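Local coordinates for Sso-CP2 metallo-carboxypetidase (PDB 4MMO), which probably hydrolyses peptides from the carboxyl end as a zinc-dependent carboxypeptidase of the M20 family, at residues V160-G164 with Q381-F386; P173-L177 with A395-I399. All coordinates share one frame; numbering follows the deposited sequence.

Contact 1. Residues V160-G164 with Q381-F386; sequences VIMEG and QPMGLF
M162 and E163 meet Q381, M383 and F386 in a buried packing contact beside the zinc site, between strand 159-161 with the residues that follow it and helix 383-389 with the two residues ahead of it. Q381 makes the polar link. Its OE1 accepts a hydrogen bond from E163 N at 2.8 Å, nearly straight (158° at the hydrogen) and in the carbonyl plane. Q381 CG is anti to the backbone N (chi1 -167°) and the chain beyond is extended, which carries the amide across to that N-H. The E163 carboxylate, a zinc ligand with H71 and D104, stands almost perpendicular to the amide. With an alanine in place of Q381, E163 N is likely to lose this acceptor, and the backbone of a zinc ligand to gain freedom to shift. The rest is mostly van der Waals packing. M162 CG packs 3.9 Å from M383 CG. Bends at chi2 and chi3 fold SD and CE back, and CE rests against the backbone of M383. M162 SD forms an oblique Met-aromatic contact with F386, 3.8 Å from CD2. V160 CG1 adds a looser touch on F386 CB. Y69 of strand 65-71 packs on M162, P382 and F386, and L144 of helix 144-149 on P382 and L385.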
loop_
_atom_site.group_PDB
_atom_site.type_symbol
_atom_site.label_atom_id
_atom_site.label_comp_id
_atom_site.label_asym_id
_atom_site.label_seq_id
_atom_site.Cartn_x
_atom_site.Cartn_y
_atom_site.Cartn_z
ATOM N N VAL A 160 -27.244 -10.792 -29.329
ATOM C CA VAL A 160 -26.015 -10.041 -29.192
ATOM C C VAL A 160 -24.844 -10.969 -28.914
ATOM O O VAL A 160 -24.973 -11.936 -28.163
ATOM C CB VAL A 160 -26.126 -8.992 -28.058
ATOM C CG1 VAL A 160 -26.545 -9.652 -26.748
ATOM C CG2 VAL A 160 -24.818 -8.234 -27.885
ATOM N N ILE A 161 -23.702 -10.674 -29.530
ATOM C CA ILE A 161 -22.460 -11.348 -29.178
ATOM C C ILE A 161 -21.487 -10.342 -28.562
ATOM O O ILE A 161 -21.285 -9.244 -29.084
ATOM C CB ILE A 161 -21.829 -12.106 -30.376
ATOM C CG1 ILE A 161 -21.460 -11.155 -31.515
ATOM C CG2 ILE A 161 -22.798 -13.194 -30.877
ATOM C CD1 ILE A 161 -20.572 -11.797 -32.565
ATOM N N MET A 162 -20.909 -10.720 -27.427
ATOM C CA MET A 162 -20.012 -9.839 -26.695
ATOM C C MET A 162 -18.615 -9.887 -27.313
ATOM O O MET A 162 -18.458 -10.355 -28.442
ATOM C CB MET A 162 -19.999 -10.219 -25.216
ATOM C CG MET A 162 -21.351 -10.077 -24.540
ATOM S SD MET A 162 -22.082 -8.432 -24.717
ATOM C CE MET A 162 -20.849 -7.437 -23.866
ATOM N N GLU A 163 -17.609 -9.400 -26.587
ATOM C CA GLU A 163 -16.291 -9.166 -27.177
ATOM C C GLU A 163 -15.661 -10.459 -27.704
ATOM O O GLU A 163 -14.849 -10.431 -28.631
ATOM C CB GLU A 163 -15.355 -8.430 -26.191
ATOM C CG GLU A 163 -14.587 -9.294 -25.194
ATOM C CD GLU A 163 -13.507 -8.507 -24.437
ATOM O OE1 GLU A 163 -12.310 -8.819 -24.596
ATOM O OE2 GLU A 163 -13.833 -7.566 -23.688
ATOM N N GLY A 164 -16.053 -11.587 -27.121
ATOM C CA GLY A 164 -15.582 -12.886 -27.571
ATOM C C GLY A 164 -14.735 -13.605 -26.541
ATOM O O GLY A 164 -14.547 -13.121 -25.423
ATOM N N GLN A 381 -17.657 -7.977 -17.790
ATOM C CA GLN A 381 -17.822 -7.395 -19.111
ATOM C C GLN A 381 -19.206 -6.740 -19.089
ATOM O O GLN A 381 -20.060 -7.152 -18.307
ATOM C CB GLN A 381 -17.728 -8.509 -20.164
ATOM C CG GLN A 381 -17.575 -8.048 -21.601
ATOM C CD GLN A 381 -17.386 -9.184 -22.609
ATOM O OE1 GLN A 381 -17.352 -8.935 -23.814
ATOM N NE2 GLN A 381 -17.260 -10.425 -22.127
ATOM N N PRO A 382 -19.436 -5.702 -19.916
ATOM C CA PRO A 382 -20.735 -5.016 -19.806
ATOM C C PRO A 382 -21.911 -5.752 -20.471
ATOM O O PRO A 382 -22.828 -5.123 -21.004
ATOM C CB PRO A 382 -20.466 -3.661 -20.475
ATOM C CG PRO A 382 -19.368 -3.931 -21.437
ATOM C CD PRO A 382 -18.497 -4.958 -20.777
ATOM N N MET A 383 -21.891 -7.081 -20.412
ATOM C CA MET A 383 -22.975 -7.905 -20.930
ATOM C C MET A 383 -24.300 -7.521 -20.280
ATOM O O MET A 383 -25.350 -7.547 -20.924
ATOM C CB MET A 383 -22.669 -9.375 -20.652
ATOM C CG MET A 383 -23.549 -10.370 -21.379
ATOM S SD MET A 383 -22.827 -12.023 -21.286
ATOM C CE MET A 383 -24.119 -13.016 -22.022
ATOM N N GLY A 384 -24.236 -7.153 -19.004
ATOM C CA GLY A 384 -25.416 -6.773 -18.244
ATOM C C GLY A 384 -26.230 -5.664 -18.876
ATOM O O GLY A 384 -27.456 -5.679 -18.810
ATOM N N LEU A 385 -25.556 -4.701 -19.494
ATOM C CA LEU A 385 -26.252 -3.590 -20.130
ATOM C C LEU A 385 -27.098 -4.078 -21.296
ATOM O O LEU A 385 -28.236 -3.646 -21.474
ATOM C CB LEU A 385 -25.252 -2.543 -20.626
ATOM C CG LEU A 385 -24.342 -1.939 -19.560
ATOM C CD1 LEU A 385 -23.456 -0.875 -20.186
ATOM C CD2 LEU A 385 -25.154 -1.364 -18.399
ATOM N N PHE A 386 -26.540 -4.983 -22.090
ATOM C CA PHE A 386 -27.222 -5.454 -23.284
ATOM C C PHE A 386 -28.399 -6.352 -22.917
ATOM O O PHE A 386 -29.464 -6.275 -23.526
ATOM C CB PHE A 386 -26.230 -6.168 -24.203
ATOM C CG PHE A 386 -25.163 -5.260 -24.744
ATOM C CD1 PHE A 386 -25.421 -4.444 -25.832
ATOM C CD2 PHE A 386 -23.915 -5.204 -24.151
ATOM C CE1 PHE A 386 -24.450 -3.596 -26.328
ATOM C CE2 PHE A 386 -22.935 -4.359 -24.645
ATOM C CZ PHE A 386 -23.203 -3.553 -25.734
#

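Contact 2. Residues P173-L177 with A395-I399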
loop_
_atom_site.group_PDB
_atom_site.type_symbol
_atom_site.label_atom_id
_atom_site.label_comp_id
_atom_site.label_asym_id
_atom_site.label_seq_id
_atom_site.Cartn_x
_atom_site.Cartn_y
_atom_site.Cartn_z
ATOM N N PRO A 173 -12.073 -24.051 -28.596
ATOM C CA PRO A 173 -12.782 -22.770 -28.507
ATOM C C PRO A 173 -13.693 -22.721 -27.283
ATOM O O PRO A 173 -14.169 -23.767 -26.837
ATOM C CB PRO A 173 -13.603 -22.730 -29.797
ATOM C CG PRO A 173 -13.762 -24.164 -30.197
ATOM C CD PRO A 173 -12.503 -24.843 -29.762
ATOM N N GLN A 174 -13.921 -21.521 -26.751
ATOM C CA GLN A 174 -14.736 -21.348 -25.553
ATOM C C GLN A 174 -16.014 -20.566 -25.829
ATOM O O GLN A 174 -16.014 -19.588 -26.577
ATOM C CB GLN A 174 -13.926 -20.658 -24.456
ATOM C CG GLN A 174 -12.781 -21.506 -23.931
ATOM C CD GLN A 174 -12.016 -20.826 -22.824
ATOM O OE1 GLN A 174 -11.917 -21.347 -21.715
ATOM N NE2 GLN A 174 -11.459 -19.656 -23.121
ATOM N N ILE A 175 -17.102 -21.025 -25.220
ATOM C CA ILE A 175 -18.403 -20.381 -25.326
ATOM C C ILE A 175 -18.801 -19.963 -23.920
ATOM O O ILE A 175 -18.874 -20.797 -23.016
ATOM C CB ILE A 175 -19.481 -21.340 -25.881
ATOM C CG1 ILE A 175 -19.004 -22.030 -27.166
ATOM C CG2 ILE A 175 -20.791 -20.600 -26.119
ATOM C CD1 ILE A 175 -18.760 -21.107 -28.324
ATOM N N VAL A 176 -19.055 -18.672 -23.738
ATOM C CA VAL A 176 -19.303 -18.124 -22.411
ATOM C C VAL A 176 -20.673 -17.454 -22.354
ATOM O O VAL A 176 -20.956 -16.521 -23.107
ATOM C CB VAL A 176 -18.199 -17.135 -22.029
ATOM C CG1 VAL A 176 -18.348 -16.694 -20.581
ATOM C CG2 VAL A 176 -16.825 -17.776 -22.256
ATOM N N LEU A 177 -21.513 -17.934 -21.443
ATOM C CA LEU A 177 -22.920 -17.551 -21.402
ATOM C C LEU A 177 -23.229 -16.503 -20.338
ATOM O O LEU A 177 -24.374 -16.386 -19.900
ATOM C CB LEU A 177 -23.780 -18.789 -21.138
ATOM C CG LEU A 177 -23.502 -19.999 -22.029
ATOM C CD1 LEU A 177 -24.490 -21.112 -21.720
ATOM C CD2 LEU A 177 -23.568 -19.620 -23.498
ATOM N N ALA A 395 -27.807 -13.719 -25.492
ATOM C CA ALA A 395 -26.463 -13.162 -25.504
ATOM C C ALA A 395 -25.430 -14.253 -25.257
ATOM O O ALA A 395 -25.671 -15.190 -24.504
ATOM C CB ALA A 395 -26.336 -12.068 -24.455
ATOM N N VAL A 396 -24.277 -14.114 -25.901
ATOM C CA VAL A 396 -23.176 -15.054 -25.742
ATOM C C VAL A 396 -21.849 -14.325 -25.960
ATOM O O VAL A 396 -21.804 -13.290 -26.625
ATOM C CB VAL A 396 -23.291 -16.219 -26.754
ATOM C CG1 VAL A 396 -23.246 -15.697 -28.181
ATOM C CG2 VAL A 396 -22.202 -17.264 -26.523
ATOM N N SER A 397 -20.780 -14.865 -25.387
ATOM C CA SER A 397 -19.438 -14.380 -25.667
ATOM C C SER A 397 -18.615 -15.512 -26.259
ATOM O O SER A 397 -18.235 -16.456 -25.563
ATOM C CB SER A 397 -18.770 -13.846 -24.404
ATOM O OG SER A 397 -17.545 -13.208 -24.727
ATOM N N ALA A 398 -18.349 -15.410 -27.556
ATOM C CA ALA A 398 -17.624 -16.443 -28.273
ATOM C C ALA A 398 -17.022 -15.865 -29.541
ATOM O O ALA A 398 -17.440 -14.800 -29.991
ATOM C CB ALA A 398 -18.554 -17.562 -28.620
ATOM N N ILE A 399 -16.103 -16.627 -30.130
ATOM C CA ILE A 399 -15.211 -16.194 -31.211
ATOM C C ILE A 399 -14.034 -15.456 -30.594
ATOM O O ILE A 399 -14.219 -14.516 -29.824
ATOM C CB ILE A 399 -15.887 -15.308 -32.282
ATOM C CG1 ILE A 399 -17.141 -15.995 -32.836
ATOM C CG2 ILE A 399 -14.902 -15.013 -33.408
ATOM C CD1 ILE A 399 -17.999 -15.105 -33.712
HETATM O O HOH W 1 -15.727 -19.264 -29.286
#
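V176 and S397 form a single antiparallel bridge, a hydrogen-bonded pair with both backbone bonds made. S397 N donates to V176 O at 2.8 Å, with the donor in the carbonyl plane. The return bond, V176 N to S397 O, is 3.0 Å and more bent, with an angle of 148° at the hydrogen; here the donor is tilted from the carbonyl plane. Further along, a water continues the link. It donates to Q174 O at 2.7 Å and accepts from I399 N at 2.8 Å. The bridge joins two sheets of the fold. Segment 395-399 runs on from strand 395-396, one of the two outer strands of the mixed six-stranded sheet, which also holds strand 159-161. Strand 174-176 pairs in parallel with strand 372-374. The apolar contacts centre on I175. Its two branches part: CG2, anti to the backbone N, meets V396 CG2 at 3.6 Å, while CD1 meets A398 CB, also at 3.6 Å. L177 CD2 approaches the same V396 CG2 from the next residue but one, at 4.1 Å. M359 of helix 354-367 packs on I175, A398 and I399. Two side chains have polar partners beyond the segments. S397 OG takes part in a weak hydrogen bond with G164 N, and Q174 NE2 is hydrogen-bonded to G166 O.

From the N terminus, the chain reaches strand 159-161 and the zinc ligand E163, then strand 174-176. It returns more than 200 residues later. There 381-386 closes contact 1 and 395-399 closes contact 2. The segments alternate along the chain, so the two loops cross. Their centres lie about 10 Å apart, and the contacts touch directly: V160 and M162 pair with V396 through probable backbone hydrogen bonds, and A395 packs on V160 and M383. Contact 1 fixes helix 383-389 against the large sheet near the metal. Contact 2 joins that sheet's edge to the small parallel one.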